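PDB 5UAO: tryptophane-5-halogenase from Microbispora sp. ATCC PTA-5024, which catalyses, with FAD, the post-translational chlorination of tryptophan at its 5-position during biosynthesis of the lanthipeptide NAI-107. Local coordinates for residues 56-61 against 223-228; 105-110 against 116-121; 137-142 against 465-470. All coordinates share one frame; numbering follows the deposited sequence.

Contact 1 (56-61 against 223-228). With FAD (flavin-adenine dinucleotide), chain E.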
loop_
_atom_site.group_PDB
_atom_site.type_symbol
_atom_site.label_atom_id
_atom_site.label_comp_id
_atom_site.label_asym_id
_atom_site.label_seq_id
_atom_site.Cartn_x
_atom_site.Cartn_y
_atom_site.Cartn_z
ATOM N N ASP A 56 29.501 17.165 -6.671
ATOM C CA ASP A 56 29.559 18.577 -6.926
ATOM C C ASP A 56 28.156 19.055 -7.354
ATOM O O ASP A 56 27.674 18.683 -8.409
ATOM C CB ASP A 56 30.604 18.876 -7.973
ATOM C CG ASP A 56 30.669 20.346 -8.266
ATOM O OD1 ASP A 56 30.738 21.112 -7.293
ATOM O OD2 ASP A 56 30.575 20.747 -9.438
ATOM N N VAL A 57 27.506 19.876 -6.536
ATOM C CA VAL A 57 26.126 20.236 -6.774
ATOM C C VAL A 57 26.072 21.728 -7.049
ATOM O O VAL A 57 26.529 22.544 -6.247
ATOM C CB VAL A 57 25.272 19.894 -5.552
ATOM C CG1 VAL A 57 23.847 20.411 -5.725
ATOM C CG2 VAL A 57 25.262 18.390 -5.299
ATOM N N ALA A 58 25.516 22.095 -8.194
ATOM C CA ALA A 58 25.428 23.481 -8.645
ATOM C C ALA A 58 23.959 23.830 -8.751
ATOM O O ALA A 58 23.186 23.000 -9.232
ATOM C CB ALA A 58 26.082 23.605 -10.011
ATOM N N LEU A 59 23.556 24.995 -8.262
ATOM C CA LEU A 59 22.249 25.506 -8.465
ATOM C C LEU A 59 22.299 26.668 -9.471
ATOM O O LEU A 59 22.981 27.659 -9.206
ATOM C CB LEU A 59 21.615 25.943 -7.114
ATOM C CG LEU A 59 20.107 26.247 -7.213
ATOM C CD1 LEU A 59 19.303 25.856 -5.975
ATOM C CD2 LEU A 59 19.844 27.718 -7.533
ATOM N N VAL A 60 21.506 26.556 -10.563
ATOM C CA VAL A 60 21.397 27.528 -11.651
ATOM C C VAL A 60 20.049 28.256 -11.598
ATOM O O VAL A 60 18.998 27.636 -11.553
ATOM C CB VAL A 60 21.517 26.849 -13.030
ATOM C CG1 VAL A 60 21.408 27.852 -14.207
ATOM C CG2 VAL A 60 22.787 25.982 -13.149
ATOM N N GLU A 61 20.061 29.568 -11.544
ATOM C CA GLU A 61 18.813 30.321 -11.533
ATOM C C GLU A 61 18.941 31.703 -12.175
ATOM O O GLU A 61 20.024 32.343 -12.198
ATOM C CB GLU A 61 18.250 30.486 -10.128
ATOM C CG GLU A 61 19.139 31.241 -9.186
ATOM C CD GLU A 61 18.540 31.538 -7.828
ATOM O OE1 GLU A 61 17.333 31.818 -7.707
ATOM O OE2 GLU A 61 19.295 31.509 -6.856
ATOM N N LEU A 223 26.539 25.102 -20.145
ATOM C CA LEU A 223 26.629 24.411 -18.863
ATOM C C LEU A 223 26.434 22.889 -19.098
ATOM O O LEU A 223 25.579 22.450 -19.913
ATOM C CB LEU A 223 25.567 24.965 -17.937
ATOM C CG LEU A 223 25.457 26.484 -17.823
ATOM C CD1 LEU A 223 24.199 26.801 -17.040
ATOM C CD2 LEU A 223 26.729 27.013 -17.124
ATOM N N HIS A 224 27.219 22.088 -18.403
ATOM C CA HIS A 224 27.142 20.651 -18.553
ATOM C C HIS A 224 27.209 20.034 -17.202
ATOM O O HIS A 224 28.136 20.361 -16.438
ATOM C CB HIS A 224 28.334 20.067 -19.352
ATOM C CG HIS A 224 28.343 18.556 -19.375
ATOM N ND1 HIS A 224 27.683 17.817 -20.339
ATOM C CD2 HIS A 224 28.878 17.652 -18.513
ATOM C CE1 HIS A 224 27.846 16.528 -20.095
ATOM N NE2 HIS A 224 28.558 16.402 -18.988
ATOM N N TYR A 225 26.351 19.046 -16.950
ATOM C CA TYR A 225 26.357 18.283 -15.672
ATOM C C TYR A 225 26.090 16.827 -15.987
ATOM O O TYR A 225 25.504 16.477 -17.039
ATOM C CB TYR A 225 25.313 18.807 -14.623
ATOM C CG TYR A 225 25.457 20.294 -14.345
ATOM C CD1 TYR A 225 26.492 20.782 -13.557
ATOM C CD2 TYR A 225 24.638 21.211 -14.971
ATOM C CE1 TYR A 225 26.693 22.142 -13.392
ATOM C CE2 TYR A 225 24.812 22.564 -14.800
ATOM C CZ TYR A 225 25.841 23.006 -13.981
ATOM O OH TYR A 225 25.957 24.332 -13.864
ATOM N N ASP A 226 26.452 15.951 -15.084
ATOM C CA ASP A 226 26.188 14.525 -15.299
ATOM C C ASP A 226 24.700 14.189 -15.133
ATOM O O ASP A 226 24.190 13.327 -15.798
ATOM C CB ASP A 226 27.042 13.645 -14.379
ATOM C CG ASP A 226 28.569 13.793 -14.642
ATOM O OD1 ASP A 226 28.998 13.883 -15.827
ATOM O OD2 ASP A 226 29.323 13.784 -13.645
ATOM N N PHE A 227 24.016 14.927 -14.271
ATOM C CA PHE A 227 22.593 14.745 -14.046
ATOM C C PHE A 227 21.959 16.116 -13.849
ATOM O O PHE A 227 22.552 16.980 -13.228
ATOM C CB PHE A 227 22.329 13.877 -12.796
ATOM C CG PHE A 227 20.924 13.332 -12.723
ATOM C CD1 PHE A 227 20.587 12.116 -13.359
ATOM C CD2 PHE A 227 19.940 14.025 -12.062
ATOM C CE1 PHE A 227 19.299 11.599 -13.299
ATOM C CE2 PHE A 227 18.641 13.516 -11.969
ATOM C CZ PHE A 227 18.312 12.308 -12.622
ATOM N N TYR A 228 20.726 16.279 -14.317
ATOM C CA TYR A 228 19.998 17.540 -14.157
ATOM C C TYR A 228 18.708 17.349 -13.338
ATOM O O TYR A 228 17.909 16.432 -13.630
ATOM C CB TYR A 228 19.587 18.072 -15.551
ATOM C CG TYR A 228 20.766 18.240 -16.489
ATOM C CD1 TYR A 228 21.292 17.148 -17.162
ATOM C CD2 TYR A 228 21.368 19.467 -16.646
ATOM C CE1 TYR A 228 22.393 17.294 -17.950
ATOM C CE2 TYR A 228 22.501 19.615 -17.442
ATOM C CZ TYR A 228 22.995 18.567 -18.094
ATOM O OH TYR A 228 24.142 18.740 -18.924
HETATM P PA FAD E . 9.262 28.382 -8.731
HETATM O O1A FAD E . 9.128 28.957 -7.320
HETATM O O2A FAD E . 8.341 28.809 -9.889
HETATM O O5B FAD E . 10.799 28.458 -9.199
HETATM C C5B FAD E . 11.260 28.296 -10.524
HETATM C C4B FAD E . 12.733 28.663 -10.538
HETATM O O4B FAD E . 13.116 28.232 -11.847
HETATM C C3B FAD E . 13.109 30.154 -10.422
HETATM O O3B FAD E . 14.332 30.385 -9.556
HETATM C C2B FAD E . 13.402 30.563 -11.869
HETATM O O2B FAD E . 14.346 31.698 -12.034
HETATM C C1B FAD E . 13.951 29.245 -12.418
HETATM N N9A FAD E . 13.907 29.215 -13.899
HETATM C C8A FAD E . 12.792 29.108 -14.682
HETATM N N7A FAD E . 13.162 29.092 -15.993
HETATM C C5A FAD E . 14.513 29.215 -16.026
HETATM C C6A FAD E . 15.502 29.331 -17.090
HETATM N N6A FAD E . 15.101 29.280 -18.395
HETATM N N1A FAD E . 16.774 29.427 -16.731
HETATM C C2A FAD E . 17.183 29.447 -15.447
HETATM N N3A FAD E . 16.320 29.373 -14.433
HETATM C C4A FAD E . 15.000 29.263 -14.676
HETATM N N1 FAD E . 2.869 24.572 -1.372
HETATM C C2 FAD E . 2.798 24.281 -0.029
HETATM O O2 FAD E . 3.511 23.352 0.469
HETATM N N3 FAD E . 1.982 24.983 0.804
HETATM C C4 FAD E . 1.197 25.998 0.388
HETATM O O4 FAD E . 0.458 26.577 1.244
HETATM C C4X FAD E . 1.243 26.358 -1.069
HETATM N N5 FAD E . 0.453 27.318 -1.626
HETATM C C5X FAD E . 0.504 27.627 -2.944
HETATM C C6 FAD E . -0.330 28.619 -3.443
HETATM C C7 FAD E . -0.334 28.941 -4.789
HETATM C C7M FAD E . -1.199 30.024 -5.361
HETATM C C8 FAD E . 0.594 28.270 -5.696
HETATM C C8M FAD E . 0.588 28.644 -7.164
HETATM C C9 FAD E . 1.419 27.274 -5.203
HETATM C C9A FAD E . 1.419 26.885 -3.862
HETATM N N10 FAD E . 2.260 25.836 -3.350
HETATM C C10 FAD E . 2.154 25.563 -1.948
HETATM C "C1'" FAD E . 3.296 25.075 -4.113
HETATM C "C2'" FAD E . 4.664 25.768 -3.642
HETATM O "O2'" FAD E . 4.391 27.142 -3.889
HETATM C "C3'" FAD E . 6.089 25.859 -4.295
HETATM O "O3'" FAD E . 7.063 26.889 -3.878
HETATM C "C4'" FAD E . 5.939 26.512 -5.638
HETATM O "O4'" FAD E . 4.532 26.707 -5.972
HETATM C "C5'" FAD E . 6.838 25.708 -6.578
HETATM O "O5'" FAD E . 8.185 25.957 -6.298
HETATM P P FAD E . 9.169 25.715 -7.582
HETATM O O1P FAD E . 8.819 24.456 -8.253
HETATM O O2P FAD E . 10.542 25.823 -6.930
HETATM O O3P FAD E . 8.932 26.779 -8.719
#
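Tyr225 brings the outer end of its ring obliquely against Ala58 and Val60. No hydrogen bond joins the two segments; the contact is apolar. It is tightest at the tyrosine, where Ala58 CB lies 3.7 Å from Tyr225 CE1. Val60 CG2 packs 3.6 Å from Tyr225 OH. The CG atom of Tyr225 stands anti to its own carbonyl carbon (chi1 -54°), which sends the ring across to the strand. Tyr228 packs against this residue. Its OH accepts a hydrogen bond of 3.0 Å from Tyr225 N. One face of its ring lies against Tyr225 CB. Tyr228 CE2 in turn meets the edge of the Tyr225 ring, in its plane. Replacing Tyr225 by an alanine is likely to open a gap beside Ala58 and Val60 and to leave the Tyr228 ring freer to shift.

The looser side is at Leu223, which is partly exposed. Val60 and Leu223 approach tip to tip, with Val60 CG1 4.1 Å from Leu223 CD1. With CG1 anti to the backbone N (chi1 -180°) and CG2 anti to the carbonyl carbon, the Val60 methyls splay: CG1 goes to Leu223 and CG2 to Tyr225.

Strand 56-61 is a parallel strand of the Rossmann-type FAD-binding sheet. At its end Glu61 OE1 comes within 3.8 Å of FAD O3B, a ribose oxygen. Glu61 OE2 is hydrogen-bonded to His196 and Tyr42. Helix 39-51 covers the opposite face of the strand through Val57 and Leu59. Strand 31-35 lies on one flank and strand 195-208 on the other. Val197 of strand 195-208 touches both Val60 and Tyr225, and Tyr228 rests on Val212 and Leu215 of strand 211-217.

Contact 2 (105-110 against 116-121)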
loop_
_atom_site.group_PDB
_atom_site.type_symbol
_atom_site.label_atom_id
_atom_site.label_comp_id
_atom_site.label_asym_id
_atom_site.label_seq_id
_atom_site.Cartn_x
_atom_site.Cartn_y
_atom_site.Cartn_z
ATOM N N ILE A 105 -6.264 22.551 9.731
ATOM C CA ILE A 105 -6.967 23.483 8.896
ATOM C C ILE A 105 -8.382 23.703 9.473
ATOM O O ILE A 105 -9.115 22.743 9.797
ATOM C CB ILE A 105 -7.112 22.969 7.454
ATOM C CG1 ILE A 105 -5.753 22.739 6.809
ATOM C CG2 ILE A 105 -7.987 23.914 6.672
ATOM C CD1 ILE A 105 -5.736 22.042 5.466
ATOM N N ARG A 106 -8.719 24.976 9.629
ATOM C CA ARG A 106 -10.078 25.376 9.867
ATOM C C ARG A 106 -10.837 25.629 8.588
ATOM O O ARG A 106 -10.609 26.647 7.883
ATOM C CB ARG A 106 -10.099 26.643 10.691
ATOM C CG ARG A 106 -11.472 27.049 11.155
ATOM C CD ARG A 106 -11.513 28.304 12.038
ATOM N NE ARG A 106 -12.943 28.518 12.212
ATOM C CZ ARG A 106 -13.708 29.300 11.445
ATOM N NH1 ARG A 106 -13.199 30.115 10.521
ATOM N NH2 ARG A 106 -15.007 29.295 11.654
ATOM N N PHE A 107 -11.893 24.863 8.420
ATOM C CA PHE A 107 -12.683 24.885 7.198
ATOM C C PHE A 107 -14.006 25.656 7.379
ATOM O O PHE A 107 -14.931 25.146 8.037
ATOM C CB PHE A 107 -12.989 23.442 6.786
ATOM C CG PHE A 107 -11.911 22.758 6.010
ATOM C CD1 PHE A 107 -11.716 23.070 4.678
ATOM C CD2 PHE A 107 -11.093 21.782 6.599
ATOM C CE1 PHE A 107 -10.715 22.481 3.935
ATOM C CE2 PHE A 107 -10.112 21.170 5.856
ATOM C CZ PHE A 107 -9.898 21.532 4.528
ATOM N N GLU A 108 -14.091 26.880 6.827
ATOM C CA GLU A 108 -15.371 27.599 6.775
ATOM C C GLU A 108 -16.000 27.153 5.440
ATOM O O GLU A 108 -15.806 27.732 4.375
ATOM C CB GLU A 108 -15.294 29.115 6.796
ATOM C CG GLU A 108 -14.350 29.699 7.771
ATOM C CD GLU A 108 -14.552 31.220 7.777
ATOM O OE1 GLU A 108 -13.562 31.983 7.485
ATOM O OE2 GLU A 108 -15.753 31.630 7.929
ATOM N N TRP A 109 -16.721 26.066 5.547
ATOM C CA TRP A 109 -16.933 25.190 4.438
ATOM C C TRP A 109 -18.106 24.269 4.751
ATOM O O TRP A 109 -18.248 23.809 5.881
ATOM C CB TRP A 109 -15.669 24.321 4.310
ATOM C CG TRP A 109 -15.363 23.731 2.941
ATOM C CD1 TRP A 109 -15.845 22.549 2.400
ATOM C CD2 TRP A 109 -14.409 24.241 1.979
ATOM N NE1 TRP A 109 -15.280 22.343 1.145
ATOM C CE2 TRP A 109 -14.406 23.363 0.869
ATOM C CE3 TRP A 109 -13.615 25.372 1.927
ATOM C CZ2 TRP A 109 -13.610 23.587 -0.235
ATOM C CZ3 TRP A 109 -12.799 25.576 0.843
ATOM C CH2 TRP A 109 -12.809 24.717 -0.240
ATOM N N GLY A 110 -18.870 23.911 3.716
ATOM C CA GLY A 110 -20.043 23.120 3.911
ATOM C C GLY A 110 -21.190 23.888 4.555
ATOM O O GLY A 110 -21.131 25.136 4.715
ATOM N N PHE A 116 -15.958 23.455 10.312
ATOM C CA PHE A 116 -15.371 22.310 11.050
ATOM C C PHE A 116 -13.884 22.443 10.960
ATOM O O PHE A 116 -13.369 23.196 10.137
ATOM C CB PHE A 116 -15.769 20.908 10.522
ATOM C CG PHE A 116 -15.497 20.719 9.049
ATOM C CD1 PHE A 116 -16.404 21.218 8.113
ATOM C CD2 PHE A 116 -14.339 20.111 8.589
ATOM C CE1 PHE A 116 -16.186 21.098 6.756
ATOM C CE2 PHE A 116 -14.112 19.973 7.215
ATOM C CZ PHE A 116 -15.042 20.440 6.295
ATOM N N VAL A 117 -13.202 21.684 11.794
ATOM C CA VAL A 117 -11.747 21.733 11.872
ATOM C C VAL A 117 -11.191 20.359 11.591
ATOM O O VAL A 117 -11.812 19.342 11.909
ATOM C CB VAL A 117 -11.215 22.273 13.246
ATOM C CG1 VAL A 117 -11.662 23.712 13.455
ATOM C CG2 VAL A 117 -11.625 21.405 14.398
ATOM N N ALA A 118 -10.023 20.359 10.978
ATOM C CA ALA A 118 -9.330 19.187 10.557
ATOM C C ALA A 118 -7.925 19.210 11.140
ATOM O O ALA A 118 -7.039 19.864 10.591
ATOM C CB ALA A 118 -9.251 19.192 9.035
ATOM N N PRO A 119 -7.689 18.404 12.155
ATOM C CA PRO A 119 -6.434 18.408 12.856
ATOM C C PRO A 119 -5.436 17.355 12.350
ATOM O O PRO A 119 -5.804 16.423 11.664
ATOM C CB PRO A 119 -6.880 18.119 14.294
ATOM C CG PRO A 119 -7.919 17.083 14.090
ATOM C CD PRO A 119 -8.658 17.496 12.823
ATOM N N PHE A 120 -4.171 17.467 12.747
ATOM C CA PHE A 120 -3.142 16.501 12.350
ATOM C C PHE A 120 -3.006 15.284 13.314
ATOM O O PHE A 120 -2.258 14.356 13.003
ATOM C CB PHE A 120 -1.771 17.180 12.352
ATOM C CG PHE A 120 -1.506 18.085 11.176
ATOM C CD1 PHE A 120 -1.529 17.580 9.854
ATOM C CD2 PHE A 120 -1.142 19.411 11.381
ATOM C CE1 PHE A 120 -1.282 18.436 8.766
ATOM C CE2 PHE A 120 -0.819 20.250 10.312
ATOM C CZ PHE A 120 -0.901 19.778 9.003
ATOM N N ASP A 121 -3.664 15.313 14.473
ATOM C CA ASP A 121 -3.310 14.408 15.611
ATOM C C ASP A 121 -4.178 13.177 15.868
ATOM O O ASP A 121 -4.182 12.593 16.988
ATOM C CB ASP A 121 -3.334 15.183 16.896
ATOM C CG ASP A 121 -4.737 15.600 17.293
ATOM O OD1 ASP A 121 -5.637 15.674 16.419
ATOM O OD2 ASP A 121 -4.917 15.878 18.494
#
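Strands 105-108 and 116-119 run antiparallel at 157°, with Ile105 and Ala118 as one hydrogen-bonded pair, Phe107 and Phe116 as another, and Arg106 with Val117 as the non-hydrogen-bonded pair between them. Four backbone hydrogen bonds join them. Ile105 N to Ala118 O is 2.9 Å, and Phe107 N to Phe116 O is 2.8 Å; each has its return bond. The CA of Val117 also makes a CH...O contact to Ile105 O.

Ile105, Phe107, Phe116 and Ala118 share one face. The CG atom of Phe116 sits between its backbone N and carbonyl carbon (chi1 54°), which folds the ring over the neighbouring strand. Phe107 CB then lies over a face of that ring, 3.8 Å from the Phe116 ring centroid, in a CH-pi contact. The two rings are nearly parallel, at 21°, but slid apart so that they barely overlap. Their closest atoms are Phe107 CD2 and Phe116 CE2, at 3.6 Å.

This is a beta hairpin. Strand 116-119 is its outer arm, at the border of a mixed sheet that continues through strand 274-279.

Ala118 CB meets the edge of the Phe107 ring in its plane, 3.8 Å from Phe107 CE2. Ile105 CG2 covers one face of the same ring. Beyond the strand, Trp109 O approaches Phe116 CE1 at 3.5 Å. The indole of Trp109 takes Phe107 CD1 over one face, and its NE1 is hydrogen-bonded to His404 O. On the other face of the hairpin, Arg106 CG touches Val117 CG1 at 4.1 Å. Helix 461-471 packs on Phe116 and Ala118, while helix 144-151 packs on Val117.

Contact 3 (137-142 against 465-470)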
loop_
_atom_site.group_PDB
_atom_site.type_symbol
_atom_site.label_atom_id
_atom_site.label_comp_id
_atom_site.label_asym_id
_atom_site.label_seq_id
_atom_site.Cartn_x
_atom_site.Cartn_y
_atom_site.Cartn_z
ATOM N N GLY A 137 -22.979 16.961 17.405
ATOM C CA GLY A 137 -23.523 17.323 16.145
ATOM C C GLY A 137 -22.450 17.677 15.092
ATOM O O GLY A 137 -22.779 17.934 13.943
ATOM N N ASN A 138 -21.187 17.610 15.458
ATOM C CA ASN A 138 -20.074 17.940 14.514
ATOM C C ASN A 138 -18.772 17.193 14.935
ATOM O O ASN A 138 -18.758 16.404 15.892
ATOM C CB ASN A 138 -19.957 19.472 14.552
ATOM C CG ASN A 138 -19.214 20.065 13.390
ATOM O OD1 ASN A 138 -18.623 19.386 12.575
ATOM N ND2 ASN A 138 -19.279 21.368 13.290
ATOM N N VAL A 139 -17.669 17.460 14.244
ATOM C CA VAL A 139 -16.442 16.706 14.335
ATOM C C VAL A 139 -15.393 17.383 15.184
ATOM O O VAL A 139 -14.269 16.936 15.220
ATOM C CB VAL A 139 -15.779 16.469 12.906
ATOM C CG1 VAL A 139 -16.640 15.588 12.074
ATOM C CG2 VAL A 139 -15.523 17.787 12.153
ATOM N N ASN A 140 -15.755 18.494 15.814
ATOM C CA ASN A 140 -14.813 19.401 16.409
ATOM C C ASN A 140 -14.382 18.990 17.796
ATOM O O ASN A 140 -13.557 19.624 18.361
ATOM C CB ASN A 140 -15.388 20.826 16.411
ATOM C CG ASN A 140 -15.458 21.434 15.051
ATOM O OD1 ASN A 140 -14.959 20.907 14.052
ATOM N ND2 ASN A 140 -15.999 22.608 15.009
ATOM N N GLU A 141 -14.898 17.888 18.302
ATOM C CA GLU A 141 -14.356 17.275 19.493
ATOM C C GLU A 141 -13.818 15.887 19.224
ATOM O O GLU A 141 -13.687 15.065 20.169
ATOM C CB GLU A 141 -15.448 17.266 20.623
ATOM C CG GLU A 141 -15.740 18.712 21.090
ATOM C CD GLU A 141 -16.411 18.799 22.465
ATOM O OE1 GLU A 141 -16.777 17.745 23.060
ATOM O OE2 GLU A 141 -16.576 19.930 22.953
ATOM N N ALA A 142 -13.412 15.652 17.962
ATOM C CA ALA A 142 -12.917 14.372 17.606
ATOM C C ALA A 142 -11.512 14.095 18.124
ATOM O O ALA A 142 -11.141 12.923 18.254
ATOM C CB ALA A 142 -12.935 14.159 16.121
ATOM N N VAL A 465 -10.113 11.779 4.778
ATOM C CA VAL A 465 -11.338 11.574 3.946
ATOM C C VAL A 465 -12.593 11.606 4.835
ATOM O O VAL A 465 -13.567 12.318 4.527
ATOM C CB VAL A 465 -11.287 10.246 3.164
ATOM C CG1 VAL A 465 -12.594 10.016 2.384
ATOM C CG2 VAL A 465 -10.089 10.279 2.185
ATOM N N ASP A 466 -12.567 10.879 5.937
ATOM C CA ASP A 466 -13.690 10.888 6.885
ATOM C C ASP A 466 -14.002 12.322 7.388
ATOM O O ASP A 466 -15.153 12.715 7.490
ATOM C CB ASP A 466 -13.349 10.032 8.077
ATOM C CG ASP A 466 -13.644 8.498 7.872
ATOM O OD1 ASP A 466 -14.515 8.036 7.058
ATOM O OD2 ASP A 466 -13.011 7.748 8.644
ATOM N N THR A 467 -12.982 13.108 7.682
ATOM C CA THR A 467 -13.230 14.405 8.298
ATOM C C THR A 467 -13.892 15.328 7.300
ATOM O O THR A 467 -14.844 16.006 7.643
ATOM C CB THR A 467 -11.940 15.024 8.876
ATOM O OG1 THR A 467 -11.384 14.128 9.825
ATOM C CG2 THR A 467 -12.180 16.373 9.512
ATOM N N LEU A 468 -13.417 15.317 6.060
ATOM C CA LEU A 468 -13.943 16.160 5.018
ATOM C C LEU A 468 -15.363 15.775 4.691
ATOM O O LEU A 468 -16.202 16.640 4.535
ATOM C CB LEU A 468 -13.087 16.134 3.713
ATOM C CG LEU A 468 -12.106 17.286 3.688
ATOM C CD1 LEU A 468 -12.775 18.681 3.594
ATOM C CD2 LEU A 468 -11.218 17.253 4.907
ATOM N N LEU A 469 -15.651 14.480 4.655
ATOM C CA LEU A 469 -16.984 14.046 4.235
ATOM C C LEU A 469 -18.049 14.291 5.382
ATOM O O LEU A 469 -19.115 14.846 5.168
ATOM C CB LEU A 469 -16.907 12.579 3.816
ATOM C CG LEU A 469 -16.200 12.261 2.496
ATOM C CD1 LEU A 469 -16.222 10.724 2.335
ATOM C CD2 LEU A 469 -16.989 12.845 1.379
ATOM N N LEU A 470 -17.669 14.014 6.607
ATOM C CA LEU A 470 -18.579 14.232 7.743
ATOM C C LEU A 470 -18.681 15.725 8.042
ATOM O O LEU A 470 -19.750 16.252 8.411
ATOM C CB LEU A 470 -18.040 13.466 8.977
ATOM C CG LEU A 470 -18.110 11.942 8.892
ATOM C CD1 LEU A 470 -17.201 11.442 9.962
ATOM C CD2 LEU A 470 -19.523 11.421 9.055
#
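Val139 carries the contact of segment 137-142 with helix segment 465-470. Gly137 comes first, just after helix 129-136, where the chain leaves helical geometry with a positive phi of 83°. Its carbonyl O is hydrogen-bonded to Arg112, which also bonds Leu470 O and so ties the two segments from outside. Asn138 OD1 then accepts a 2.7 Å bond from Val139 N, with the donor above the carbonyl plane. Asn138 ND2 bonds Gly115 O and Glu114. Val139 is directed toward the helix at its CB, and both methyls find a neighbour there. Val139 CG1, anti to the carbonyl carbon (chi1 -66°), packs 4.0 Å from Leu470 CB, and the two side chains cross obliquely. Val139 CG2, between the backbone N and the carbonyl carbon, comes more loosely to Thr467 CG2, at 4.5 Å. The hydroxyl of Thr467 is occupied by Glu463 O in its own helix. Asn140 OD1 accepts a hydrogen bond from Val117 N of the hairpin. Ala142 N closes a turn to Val139 O at 3.1 Å. The segment is thus an interhelical loop, linking helix 129-136 to helix 144-151, whose type I beta turn starts at the valine packed on helix 461-471.

In the fold
All three contacts are largely buried, but contact 1 reaches a partly exposed edge at Leu223, while the three touching residues of contact 3 are all buried. Contact 1 lies in the Rossmann-type sheet at the adenosine end of FAD. Its centre is about 42 Å from that of contact 2 and about 47 Å from that of contact 3. Contacts 2 and 3 are neighbours, with centres about 8 Å apart. Helix 461-471 is a partner in contact 3 and packs on the hairpin of contact 2. Phe116 CB packs 3.5 Å from Val139 CG2. Contact 2 rests on paired backbone bonds and aromatic packing; contacts 1 and 3 depend on small apolar patches.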